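PDB 4TUF: major extracellular endoglucanase from Xanthomonas campestris pv. campestris, which catalyses the endohydrolysis of (1->4)-beta-D-glucosidic linkages in cellulose, lichenin and cereal beta-D-glucans. Local coordinates for residues A[312-317]-A[322-327]; A[281-284]-A[290-293]; A[130-135]-A[174-179]. One frame throughout, in Å; residues are numbered along the deposited sequence. Where two conformers were deposited one is given.

Overall arrangement
The three contacts belong to the catalytic (beta/alpha)8 barrel and follow the chain in series: contact 3 first, then contact 2, then contact 1. Contact 3 joins helices 129-143 and 173-187, which follow consecutive parallel strands, 105-110 and 149-153. Contact 2 folds the loop after strand 276-280 back onto helix 288-303, and contact 1 shapes the loop that leaves strand 309-311. Contacts 1 and 2 are neighbours, with centres about 14 Å apart, and lie beyond adjacent strands of the closed sheet. Contact 3 is across the chain's centre, about 31 and 35 Å from their centres. It samples the outer helices; contacts 1 and 2 sample loops after strands, contact 1 closest to the probable nucleophile Glu278.

Contact 1: A[312-317]-A[322-327]; sequences WSWNPN and GGILRD
Gly322 and Pro316 meet through their backbones: Gly322 CA approaches Pro316 O at 3.5 Å in a CA-H...O contact. Next, Gly323 brings its CA up to the carbonyl oxygens of Ser313, Trp314 and Asn315. Backbone lies against backbone here, with Gly323 CA meeting Asn315 O at 3.5 Å in a second CA-H...O contact. Ser313 OG also makes a weak hydrogen bond to Asn315 O within the turn.

Ile324 N reaches Ser313 O at 3.0 Å, and the donor lies in the carbonyl plane. A weak second bond from the same N goes to Trp314 O, which also accepts Leu325 N in a weak bond. The Leu325 N to Trp314 O bond is long (3.3 Å) but nearly straight, 175°. The side chain of Ile324 crosses the indole of Trp314 at about a right angle, with CB 3.9 Å from CE3.

Leu325 lies over one face of that indole. Its CG stands 4.1 Å from the centroid of the six-membered ring, 23° off the normal, while CD1 is displaced toward the rim near NE1. Trp314 CG is anti to its own backbone N (chi1 178°), which swings the indole back across the second segment. Leu325 CB also runs alongside Pro316 CD, 3.9 Å away. Met45 and Met49 of helix 42-51 touch the indole too. The carbonyl O of Arg326 touches Pro316 CG, whereas its NH1 forms a salt bridge with Glu285. Asp327 OD1 ends the walk near Pro316 CB.

The cis peptide between Trp312 and Ser313, with the Trp312 side chain in one of its two modelled conformers about 4 Å from that of the probable nucleophile Glu278, marks the catalytic end of the last barrel strand in a family 5 glycosidase.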
ATOM      1  N   TRP A 312      -6.811  -4.215   1.847  1.00 44.40           N
ATOM      2  CA  TRP A 312      -6.561  -3.871   3.243  0.50 51.43           C
ATOM      3  C   TRP A 312      -7.579  -4.576   4.141  1.00 57.11           C
ATOM      4  O   TRP A 312      -8.751  -4.191   4.132  1.00 62.39           O
ATOM      5  CB  TRP A 312      -6.656  -2.351   3.422  0.50 55.60           C
ATOM      6  CG  TRP A 312      -6.263  -1.832   4.769  0.50 61.52           C
ATOM      7  CD1 TRP A 312      -5.126  -2.122   5.449  0.50 65.51           C
ATOM      8  CD2 TRP A 312      -6.986  -0.890   5.579  0.50 65.73           C
ATOM      9  NE1 TRP A 312      -5.098  -1.443   6.645  0.50 70.65           N
ATOM     10  CE2 TRP A 312      -6.228  -0.677   6.746  0.50 71.58           C
ATOM     11  CE3 TRP A 312      -8.205  -0.225   5.439  0.50 65.41           C
ATOM     12  CZ2 TRP A 312      -6.646   0.180   7.766  0.50 71.31           C
ATOM     13  CZ3 TRP A 312      -8.611   0.636   6.449  0.50 65.00           C
ATOM     14  CH2 TRP A 312      -7.840   0.824   7.597  0.50 66.17           C
ATOM     15  N   SER A 313      -7.166  -5.580   4.917  1.00 56.84           N
ATOM     16  CA  SER A 313      -5.793  -6.073   4.987  1.00 49.39           C
ATOM     17  C   SER A 313      -5.787  -7.576   5.227  1.00 49.22           C
ATOM     18  O   SER A 313      -6.838  -8.210   5.268  1.00 53.70           O
ATOM     19  CB  SER A 313      -5.030  -5.390   6.116  1.00 47.14           C
ATOM     20  OG  SER A 313      -5.644  -5.682   7.359  1.00 49.47           O
ATOM     21  N   TRP A 314      -4.603  -8.144   5.409  1.00 44.40           N
ATOM     22  CA  TRP A 314      -4.497  -9.537   5.817  1.00 43.99           C
ATOM     23  C   TRP A 314      -4.979  -9.695   7.255  1.00 45.37           C
ATOM     24  O   TRP A 314      -5.881 -10.477   7.538  1.00 42.20           O
ATOM     25  CB  TRP A 314      -3.057 -10.038   5.688  1.00 46.37           C
ATOM     26  CG  TRP A 314      -2.865 -11.453   6.147  1.00 39.03           C
ATOM     27  CD1 TRP A 314      -2.170 -11.876   7.244  1.00 40.53           C
ATOM     28  CD2 TRP A 314      -3.381 -12.632   5.519  1.00 46.63           C
ATOM     29  NE1 TRP A 314      -2.219 -13.247   7.338  1.00 41.99           N
ATOM     30  CE2 TRP A 314      -2.957 -13.735   6.291  1.00 49.63           C
ATOM     31  CE3 TRP A 314      -4.163 -12.863   4.380  1.00 43.79           C
ATOM     32  CZ2 TRP A 314      -3.290 -15.049   5.961  1.00 51.29           C
ATOM     33  CZ3 TRP A 314      -4.492 -14.168   4.053  1.00 40.70           C
ATOM     34  CH2 TRP A 314      -4.058 -15.244   4.843  1.00 48.52           C
ATOM     35  N   ASN A 315      -4.376  -8.917   8.136  1.00 45.03           N
ATOM     36  CA  ASN A 315      -4.642  -8.957   9.560  1.00 51.15           C
ATOM     37  C   ASN A 315      -6.050  -8.525   9.932  1.00 57.74           C
ATOM     38  O   ASN A 315      -6.577  -7.569   9.387  1.00 60.00           O
ATOM     39  CB  ASN A 315      -3.640  -8.071  10.304  1.00 58.93           C
ATOM     40  CG  ASN A 315      -2.283  -8.014   9.628  1.00 65.94           C
ATOM     41  OD1 ASN A 315      -2.148  -7.509   8.522  1.00 67.95           O
ATOM     42  ND2 ASN A 315      -1.272  -8.534  10.299  1.00 68.29           N
ATOM     43  N   PRO A 316      -6.639  -9.229  10.889  1.00 59.87           N
ATOM     44  CA  PRO A 316      -7.922  -8.872  11.456  1.00 68.64           C
ATOM     45  C   PRO A 316      -7.897  -7.598  12.246  1.00 79.12           C
ATOM     46  O   PRO A 316      -8.882  -6.880  12.259  1.00 81.69           O
ATOM     47  CB  PRO A 316      -8.209 -10.027  12.387  1.00 65.66           C
ATOM     48  CG  PRO A 316      -6.931 -10.705  12.569  1.00 53.96           C
ATOM     49  CD  PRO A 316      -6.292 -10.593  11.257  1.00 57.46           C
ATOM     50  N   ASN A 317      -6.818  -7.387  12.985  1.00 83.88           N
ATOM     51  CA  ASN A 317      -6.800  -6.321  13.956  1.00 99.47           C
ATOM     52  C   ASN A 317      -6.440  -5.006  13.315  1.00107.24           C
ATOM     53  O   ASN A 317      -5.500  -4.330  13.720  1.00110.79           O
ATOM     54  CB  ASN A 317      -5.821  -6.645  15.081  1.00102.65           C
ATOM     55  CG  ASN A 317      -4.395  -6.745  14.596  1.00 99.27           C
ATOM     56  OD1 ASN A 317      -4.148  -6.972  13.420  1.00 99.64           O
ATOM     57  ND2 ASN A 317      -3.449  -6.573  15.503  1.00 98.41           N
ATOM     58  N   GLY A 322     -11.474  -4.857   9.595  1.00 90.80           N
ATOM     59  CA  GLY A 322     -11.212  -6.278   9.699  1.00 73.72           C
ATOM     60  C   GLY A 322     -10.276  -6.662   8.567  1.00 63.47           C
ATOM     61  O   GLY A 322      -9.691  -5.796   7.911  1.00 71.91           O
ATOM     62  N   GLY A 323     -10.128  -7.956   8.321  1.00 50.58           N
ATOM     63  CA  GLY A 323      -9.206  -8.406   7.298  1.00 42.46           C
ATOM     64  C   GLY A 323      -9.692  -9.619   6.532  1.00 44.12           C
ATOM     65  O   GLY A 323     -10.890  -9.879   6.443  1.00 41.90           O
ATOM     66  N   ILE A 324      -8.750 -10.356   5.959  1.00 43.51           N
ATOM     67  CA  ILE A 324      -9.062 -11.604   5.289  1.00 38.56           C
ATOM     68  C   ILE A 324      -9.244 -12.694   6.349  1.00 43.77           C
ATOM     69  O   ILE A 324     -10.143 -13.530   6.251  1.00 44.45           O
ATOM     70  CB  ILE A 324      -7.962 -11.985   4.287  1.00 34.25           C
ATOM     71  CG1 ILE A 324      -7.814 -10.889   3.233  1.00 35.31           C
ATOM     72  CG2 ILE A 324      -8.284 -13.290   3.604  1.00 34.78           C
ATOM     73  CD1 ILE A 324      -9.067 -10.661   2.416  1.00 35.29           C
ATOM     74  N   LEU A 325      -8.399 -12.662   7.376  1.00 45.61           N
ATOM     75  CA  LEU A 325      -8.549 -13.560   8.518  1.00 47.03           C
ATOM     76  C   LEU A 325      -9.547 -13.004   9.526  1.00 48.25           C
ATOM     77  O   LEU A 325      -9.673 -11.789   9.685  1.00 47.74           O
ATOM     78  CB  LEU A 325      -7.205 -13.797   9.211  1.00 39.00           C
ATOM     79  CG  LEU A 325      -6.112 -14.501   8.410  1.00 36.81           C
ATOM     80  CD1 LEU A 325      -4.825 -14.491   9.195  1.00 40.13           C
ATOM     81  CD2 LEU A 325      -6.516 -15.925   8.079  1.00 37.11           C
ATOM     82  N   ARG A 326     -10.255 -13.896  10.208  1.00 47.98           N
ATOM     83  CA  ARG A 326     -11.099 -13.489  11.319  1.00 50.42           C
ATOM     84  C   ARG A 326     -10.248 -13.326  12.580  1.00 48.47           C
ATOM     85  O   ARG A 326      -9.026 -13.445  12.530  1.00 41.43           O
ATOM     86  CB  ARG A 326     -12.223 -14.498  11.548  1.00 46.62           C
ATOM     87  CG  ARG A 326     -13.150 -14.686  10.354  1.00 47.21           C
ATOM     88  CD  ARG A 326     -14.395 -15.474  10.746  1.00 65.19           C
ATOM     89  NE  ARG A 326     -15.250 -15.752   9.598  1.00 74.18           N
ATOM     90  CZ  ARG A 326     -16.171 -14.914   9.136  1.00 83.25           C
ATOM     91  NH1 ARG A 326     -16.352 -13.742   9.730  1.00 90.96           N
ATOM     92  NH2 ARG A 326     -16.909 -15.243   8.082  1.00 82.47           N
ATOM     93  N   ASP A 327     -10.895 -13.064  13.709  1.00 48.78           N
ATOM     94  CA  ASP A 327     -10.183 -12.737  14.940  1.00 49.15           C
ATOM     95  C   ASP A 327      -9.446 -13.936  15.543  1.00 51.79           C
ATOM     96  O   ASP A 327      -8.592 -13.765  16.415  1.00 54.87           O
ATOM     97  CB  ASP A 327     -11.156 -12.151  15.966  1.00 59.40           C
ATOM     98  CG  ASP A 327     -11.892 -10.932  15.442  1.00 73.78           C
ATOM     99  OD1 ASP A 327     -11.248 -10.074  14.798  1.00 77.90           O
ATOM    100  OD2 ASP A 327     -13.117 -10.837  15.666  1.00 83.35           O
TER

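Contact 2: A[281-284]-A[290-293]; sequences GKYG and DKTW
Tyr283 and Lys291 bring the two backbones together, with their CA atoms 4.4 Å apart. The loop 281-284 leaves strand 276-280 of the (beta/alpha)8 barrel and turns back to helix 288-303, so this is a strand-to-helix connection folded onto the first turns of its own helix. Positive phi angles at Tyr283 and Gly284 turn the chain after the Tyr283 amide, which itself points to the helix, as its bond to Asp290 shows.

Asp290 receives that amide: Tyr283 N donates to Asp290 OD2 at 2.6 Å, arriving on the anti side and 33° out of the carboxylate plane. Asp290 CG is anti to the backbone N (chi1 -172°), which carries the carboxylate toward the loop. Gln294 NE2 is a second donor to OD2, one turn further along the helix. Asp290 OD1 lies close to Asp241 OD1, two like charges together, which might raise the pKa of one of the acids. Asp241 OD2 in turn accepts Lys282 N, so the two carboxylates hold successive loop amides.

Lys291 lies across one face of the Tyr283 ring. Its CG sits over the ring centre, 4.0 Å from the centroid; the bend at chi2 (-75°) then sends CD and CE past CZ toward the hydroxyl. Asp295 OD1 hydrogen-bonds Tyr283 OH and its OD2 forms a salt bridge with Lys291 NZ; the direct bond from Lys291 NZ to Tyr283 OH is weak, 3.4 Å.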
ATOM      1  N   GLY A 281     -12.682  -2.911   3.652  1.00 50.99           N
ATOM      2  CA  GLY A 281     -13.750  -2.598   4.583  1.00 56.34           C
ATOM      3  C   GLY A 281     -14.415  -3.858   5.103  1.00 53.09           C
ATOM      4  O   GLY A 281     -14.075  -4.963   4.685  1.00 53.47           O
ATOM      5  N   LYS A 282     -15.382  -3.695   5.997  1.00 46.42           N
ATOM      6  CA  LYS A 282     -15.902  -4.826   6.745  1.00 56.69           C
ATOM      7  C   LYS A 282     -16.759  -5.769   5.902  1.00 64.58           C
ATOM      8  O   LYS A 282     -16.970  -6.920   6.291  1.00 75.99           O
ATOM      9  CB  LYS A 282     -16.678  -4.327   7.964  1.00 63.34           C
ATOM     10  CG  LYS A 282     -15.769  -3.694   9.010  1.00 67.60           C
ATOM     11  CD  LYS A 282     -16.454  -3.515  10.356  1.00 72.74           C
ATOM     12  CE  LYS A 282     -15.441  -3.165  11.437  1.00 73.37           C
ATOM     13  NZ  LYS A 282     -16.098  -2.793  12.719  1.00 81.39           N
ATOM     14  N   TYR A 283     -17.214  -5.318   4.752  1.00 57.16           N
ATOM     15  CA  TYR A 283     -17.960  -6.176   3.849  1.00 60.81           C
ATOM     16  C   TYR A 283     -19.163  -6.860   4.464  1.00 67.98           C
ATOM     17  O   TYR A 283     -19.375  -8.035   4.323  1.00 71.87           O
ATOM     18  CB  TYR A 283     -17.064  -7.192   3.204  1.00 55.12           C
ATOM     19  CG  TYR A 283     -17.541  -7.618   1.860  1.00 54.44           C
ATOM     20  CD1 TYR A 283     -17.633  -6.731   0.833  1.00 50.20           C
ATOM     21  CD2 TYR A 283     -17.896  -8.907   1.623  1.00 58.22           C
ATOM     22  CE1 TYR A 283     -18.055  -7.123  -0.405  1.00 51.26           C
ATOM     23  CE2 TYR A 283     -18.323  -9.303   0.389  1.00 63.49           C
ATOM     24  CZ  TYR A 283     -18.399  -8.403  -0.615  1.00 60.37           C
ATOM     25  OH  TYR A 283     -18.813  -8.814  -1.830  1.00 62.22           O
ATOM     26  N   GLY A 284     -19.946  -6.083   5.169  1.00 74.37           N
ATOM     27  CA  GLY A 284     -21.225  -6.507   5.676  1.00 86.75           C
ATOM     28  C   GLY A 284     -21.181  -6.933   7.112  1.00 94.62           C
ATOM     29  O   GLY A 284     -22.193  -6.930   7.786  1.00 98.68           O
ATOM     30  N   ASP A 290     -21.230  -1.181   2.999  1.00 64.85           N
ATOM     31  CA  ASP A 290     -19.847  -1.499   2.671  1.00 65.16           C
ATOM     32  C   ASP A 290     -19.788  -2.691   1.728  1.00 58.13           C
ATOM     33  O   ASP A 290     -18.878  -2.797   0.910  1.00 55.80           O
ATOM     34  CB  ASP A 290     -19.012  -1.776   3.918  1.00 74.02           C
ATOM     35  CG  ASP A 290     -17.523  -1.916   3.594  1.00 80.48           C
ATOM     36  OD1 ASP A 290     -16.820  -0.883   3.511  1.00 75.35           O
ATOM     37  OD2 ASP A 290     -17.057  -3.062   3.407  1.00 86.25           O
ATOM     38  N   LYS A 291     -20.761  -3.583   1.847  1.00 60.58           N
ATOM     39  CA  LYS A 291     -20.900  -4.679   0.901  1.00 62.11           C
ATOM     40  C   LYS A 291     -21.092  -4.084  -0.490  1.00 58.36           C
ATOM     41  O   LYS A 291     -20.267  -4.285  -1.385  1.00 57.16           O
ATOM     42  CB  LYS A 291     -22.078  -5.577   1.287  1.00 69.68           C
ATOM     43  CG  LYS A 291     -21.845  -7.066   1.092  1.00 74.36           C
ATOM     44  CD  LYS A 291     -21.905  -7.464  -0.372  1.00 75.33           C
ATOM     45  CE  LYS A 291     -22.052  -8.975  -0.524  1.00 73.93           C
ATOM     46  NZ  LYS A 291     -22.171  -9.382  -1.954  1.00 72.43           N
ATOM     47  N   THR A 292     -22.172  -3.323  -0.645  1.00 57.20           N
ATOM     48  CA  THR A 292     -22.470  -2.619  -1.889  1.00 59.02           C
ATOM     49  C   THR A 292     -21.282  -1.808  -2.412  1.00 56.24           C
ATOM     50  O   THR A 292     -20.954  -1.867  -3.594  1.00 59.88           O
ATOM     51  CB  THR A 292     -23.664  -1.668  -1.714  1.00 62.81           C
ATOM     52  OG1 THR A 292     -24.756  -2.367  -1.103  1.00 68.86           O
ATOM     53  CG2 THR A 292     -24.103  -1.120  -3.059  1.00 52.73           C
ATOM     54  N   TRP A 293     -20.638  -1.060  -1.523  1.00 55.15           N
ATOM     55  CA  TRP A 293     -19.526  -0.197  -1.907  1.00 52.14           C
ATOM     56  C   TRP A 293     -18.350  -0.973  -2.506  1.00 57.54           C
ATOM     57  O   TRP A 293     -17.821  -0.588  -3.550  1.00 60.73           O
ATOM     58  CB  TRP A 293     -19.041   0.623  -0.709  1.00 50.21           C
ATOM     59  CG  TRP A 293     -17.830   1.436  -1.039  1.00 53.75           C
ATOM     60  CD1 TRP A 293     -17.806   2.669  -1.620  1.00 55.52           C
ATOM     61  CD2 TRP A 293     -16.463   1.063  -0.832  1.00 53.20           C
ATOM     62  NE1 TRP A 293     -16.508   3.089  -1.783  1.00 57.58           N
ATOM     63  CE2 TRP A 293     -15.665   2.120  -1.306  1.00 53.54           C
ATOM     64  CE3 TRP A 293     -15.838  -0.059  -0.287  1.00 51.02           C
ATOM     65  CZ2 TRP A 293     -14.274   2.086  -1.258  1.00 49.60           C
ATOM     66  CZ3 TRP A 293     -14.461  -0.092  -0.235  1.00 48.94           C
ATOM     67  CH2 TRP A 293     -13.692   0.975  -0.715  1.00 48.20           C
TER

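Contact 3: A[130-135]-A[174-179]; sequences AQWLAD and NKAAER. With 2HP (dihydrogenphosphate ion), chain G; 2HP (dihydrogenphosphate ion), chain H.
This is a sparse side-chain-to-backbone contact, Trp132 against Ala176 and Leu133 against Arg179, between helices 129-143 and 173-187, neighbours in the outer ring of the barrel. It buries 159 Å² in all; the nearest CA atoms, those of Leu133 and Arg179, are 7.8 Å apart, and no hydrogen bond joins the two segments.

Trp132 spans the gap. Its CG is anti to the backbone N (chi1 175°), and the far edge of its indole meets Ala176 O, which lies in the ring plane 3.2 Å from CH2. At the other end NE1 bonds to Leu154 O, helping to fix the rotation of the ring. Beside it Leu133 CD2 packs 3.6 Å from Arg179 O. Arg179 lays its guanidinium over Lys175 O of its own helix, and its NE forms a salt bridge with Glu129, tying the helices together at the margin.

Phosphate ions bind away from this seam. Gln131 NE2 donates to O4 of one (chain G) at 2.9 Å, where Asp135 OD1 is 2.8 Å from its O1; the aliphatic part of Lys175 lies against another (chain H), its NZ being held by Glu178 OE2 in a salt bridge.

Successive helices packed side by side around the parallel strands are the hallmark of the (beta/alpha)8, or TIM, barrel.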
ATOM      1  N   ALA A 130      15.803  14.506   5.305  1.00 27.22           N
ATOM      2  CA  ALA A 130      17.071  13.800   5.142  1.00 25.36           C
ATOM      3  C   ALA A 130      16.998  12.366   5.686  1.00 31.34           C
ATOM      4  O   ALA A 130      17.444  11.420   5.029  1.00 27.24           O
ATOM      5  CB  ALA A 130      18.180  14.562   5.820  1.00 26.40           C
ATOM      6  N   GLN A 131      16.436  12.207   6.886  1.00 34.00           N
ATOM      7  CA  GLN A 131      16.259  10.878   7.465  1.00 29.38           C
ATOM      8  C   GLN A 131      15.319  10.044   6.604  1.00 30.20           C
ATOM      9  O   GLN A 131      15.551   8.856   6.390  1.00 33.81           O
ATOM     10  CB  GLN A 131      15.721  10.961   8.894  1.00 26.79           C
ATOM     11  CG  GLN A 131      16.663  11.602   9.885  1.00 27.62           C
ATOM     12  CD  GLN A 131      16.071  11.685  11.279  1.00 35.59           C
ATOM     13  OE1 GLN A 131      15.457  12.686  11.650  1.00 44.77           O
ATOM     14  NE2 GLN A 131      16.253  10.629  12.058  1.00 39.04           N
ATOM     15  N   TRP A 132      14.259  10.677   6.112  1.00 26.08           N
ATOM     16  CA  TRP A 132      13.301  10.002   5.240  1.00 26.89           C
ATOM     17  C   TRP A 132      13.984   9.437   4.002  1.00 29.69           C
ATOM     18  O   TRP A 132      13.868   8.251   3.710  1.00 37.82           O
ATOM     19  CB  TRP A 132      12.178  10.957   4.830  1.00 28.15           C
ATOM     20  CG  TRP A 132      11.223  10.362   3.848  1.00 30.39           C
ATOM     21  CD1 TRP A 132      10.471   9.236   4.013  1.00 28.34           C
ATOM     22  CD2 TRP A 132      10.906  10.869   2.545  1.00 32.22           C
ATOM     23  NE1 TRP A 132       9.715   9.003   2.891  1.00 27.66           N
ATOM     24  CE2 TRP A 132       9.960   9.993   1.976  1.00 24.71           C
ATOM     25  CE3 TRP A 132      11.338  11.976   1.801  1.00 31.82           C
ATOM     26  CZ2 TRP A 132       9.430  10.190   0.703  1.00 20.91           C
ATOM     27  CZ3 TRP A 132      10.814  12.170   0.537  1.00 29.59           C
ATOM     28  CH2 TRP A 132       9.868  11.280   0.000  1.00 26.89           C
ATOM     29  N   LEU A 133      14.707  10.286   3.282  1.00 35.73           N
ATOM     30  CA  LEU A 133      15.431   9.838   2.099  1.00 31.66           C
ATOM     31  C   LEU A 133      16.464   8.770   2.445  1.00 36.68           C
ATOM     32  O   LEU A 133      16.612   7.785   1.717  1.00 41.70           O
ATOM     33  CB  LEU A 133      16.110  11.016   1.413  1.00 26.45           C
ATOM     34  CG  LEU A 133      15.169  12.098   0.891  1.00 30.73           C
ATOM     35  CD1 LEU A 133      15.946  13.343   0.512  1.00 23.35           C
ATOM     36  CD2 LEU A 133      14.387  11.578  -0.295  1.00 29.70           C
ATOM     37  N   ALA A 134      17.175   8.954   3.556  1.00 30.25           N
ATOM     38  CA  ALA A 134      18.210   7.995   3.934  1.00 34.99           C
ATOM     39  C   ALA A 134      17.595   6.625   4.200  1.00 34.89           C
ATOM     40  O   ALA A 134      18.173   5.594   3.860  1.00 42.56           O
ATOM     41  CB  ALA A 134      18.980   8.482   5.145  1.00 35.35           C
ATOM     42  N   ASP A 135      16.403   6.615   4.784  1.00 33.13           N
ATOM     43  CA  ASP A 135      15.751   5.358   5.118  1.00 36.98           C
ATOM     44  C   ASP A 135      15.270   4.637   3.858  1.00 38.45           C
ATOM     45  O   ASP A 135      15.411   3.419   3.748  1.00 41.77           O
ATOM     46  CB  ASP A 135      14.605   5.602   6.104  1.00 37.61           C
ATOM     47  CG  ASP A 135      15.111   5.921   7.517  1.00 44.62           C
ATOM     48  OD1 ASP A 135      16.296   5.625   7.810  1.00 41.63           O
ATOM     49  OD2 ASP A 135      14.335   6.467   8.332  1.00 43.15           O
ATOM     50  N   ASN A 174       4.571  16.411  -4.367  1.00 32.77           N
ATOM     51  CA  ASN A 174       5.077  16.018  -5.683  1.00 37.01           C
ATOM     52  C   ASN A 174       6.596  16.140  -5.776  1.00 38.16           C
ATOM     53  O   ASN A 174       7.267  15.249  -6.287  1.00 38.66           O
ATOM     54  CB  ASN A 174       4.422  16.848  -6.788  1.00 35.88           C
ATOM     55  CG  ASN A 174       4.538  18.332  -6.547  1.00 34.25           C
ATOM     56  OD1 ASN A 174       4.244  18.816  -5.453  1.00 32.84           O
ATOM     57  ND2 ASN A 174       4.976  19.069  -7.567  1.00 29.80           N
ATOM     58  N   LYS A 175       7.136  17.238  -5.262  1.00 34.77           N
ATOM     59  CA  LYS A 175       8.573  17.457  -5.313  1.00 34.34           C
ATOM     60  C   LYS A 175       9.315  16.528  -4.357  1.00 34.96           C
ATOM     61  O   LYS A 175      10.407  16.043  -4.668  1.00 33.78           O
ATOM     62  CB  LYS A 175       8.896  18.913  -4.993  1.00 34.48           C
ATOM     63  CG  LYS A 175       8.157  19.896  -5.881  1.00 38.76           C
ATOM     64  CD  LYS A 175       8.406  19.620  -7.357  1.00 39.46           C
ATOM     65  CE  LYS A 175       9.782  20.081  -7.791  1.00 46.35           C
ATOM     66  NZ  LYS A 175       9.911  20.024  -9.273  1.00 57.83           N
ATOM     67  N   ALA A 176       8.722  16.279  -3.194  1.00 33.71           N
ATOM     68  CA  ALA A 176       9.319  15.368  -2.228  1.00 27.11           C
ATOM     69  C   ALA A 176       9.359  13.946  -2.786  1.00 25.96           C
ATOM     70  O   ALA A 176      10.284  13.187  -2.500  1.00 32.41           O
ATOM     71  CB  ALA A 176       8.564  15.407  -0.926  1.00 27.57           C
ATOM     72  N   ALA A 177       8.365  13.597  -3.600  1.00 24.82           N
ATOM     73  CA  ALA A 177       8.318  12.272  -4.219  1.00 23.96           C
ATOM     74  C   ALA A 177       9.377  12.136  -5.304  1.00 32.31           C
ATOM     75  O   ALA A 177       9.930  11.058  -5.516  1.00 34.23           O
ATOM     76  CB  ALA A 177       6.945  12.003  -4.790  1.00 23.66           C
ATOM     77  N   GLU A 178       9.649  13.237  -5.997  1.00 38.54           N
ATOM     78  CA  GLU A 178      10.706  13.261  -6.999  1.00 32.58           C
ATOM     79  C   GLU A 178      12.063  13.021  -6.352  1.00 34.33           C
ATOM     80  O   GLU A 178      12.886  12.276  -6.879  1.00 33.39           O
ATOM     81  CB  GLU A 178      10.703  14.589  -7.749  1.00 28.21           C
ATOM     82  CG  GLU A 178       9.445  14.810  -8.557  1.00 41.42           C
ATOM     83  CD  GLU A 178       9.398  16.173  -9.213  1.00 48.85           C
ATOM     84  OE1 GLU A 178       8.479  16.407 -10.032  1.00 49.69           O
ATOM     85  OE2 GLU A 178      10.276  17.007  -8.907  1.00 52.03           O
ATOM     86  N   ARG A 179      12.288  13.645  -5.199  1.00 35.92           N
ATOM     87  CA  ARG A 179      13.555  13.496  -4.494  1.00 32.07           C
ATOM     88  C   ARG A 179      13.683  12.088  -3.901  1.00 33.08           C
ATOM     89  O   ARG A 179      14.765  11.506  -3.896  1.00 35.15           O
ATOM     90  CB  ARG A 179      13.694  14.567  -3.405  1.00 26.75           C
ATOM     91  CG  ARG A 179      13.687  15.987  -3.949  1.00 24.09           C
ATOM     92  CD  ARG A 179      14.130  17.031  -2.924  1.00 25.16           C
ATOM     93  NE  ARG A 179      13.134  17.317  -1.890  1.00 35.13           N
ATOM     94  CZ  ARG A 179      12.088  18.126  -2.046  1.00 34.62           C
ATOM     95  NH1 ARG A 179      11.877  18.722  -3.210  1.00 40.83           N
ATOM     96  NH2 ARG A 179      11.242  18.333  -1.043  1.00 23.81           N
TER
HETATM   97  P   2HP G 403      17.593   7.288  10.692  1.00 77.62           P
HETATM   98  O1  2HP G 403      18.230   6.942   9.365  1.00 72.36           O
HETATM   99  O2  2HP G 403      16.097   7.425  10.517  1.00 76.11           O
HETATM  100  O3  2HP G 403      17.855   6.184  11.691  1.00 83.40           O
HETATM  101  O4  2HP G 403      18.186   8.583  11.211  1.00 71.39           O
HETATM  102  P   2HP H 404       8.646  23.831  -5.252  1.00 85.30           P
HETATM  103  O1  2HP H 404      10.026  23.245  -5.042  1.00 82.89           O
HETATM  104  O2  2HP H 404       8.227  23.672  -6.700  1.00 83.71           O
HETATM  105  O3  2HP H 404       7.650  23.115  -4.373  1.00 80.04           O
HETATM  106  O4  2HP H 404       8.680  25.298  -4.878  1.00 85.30           O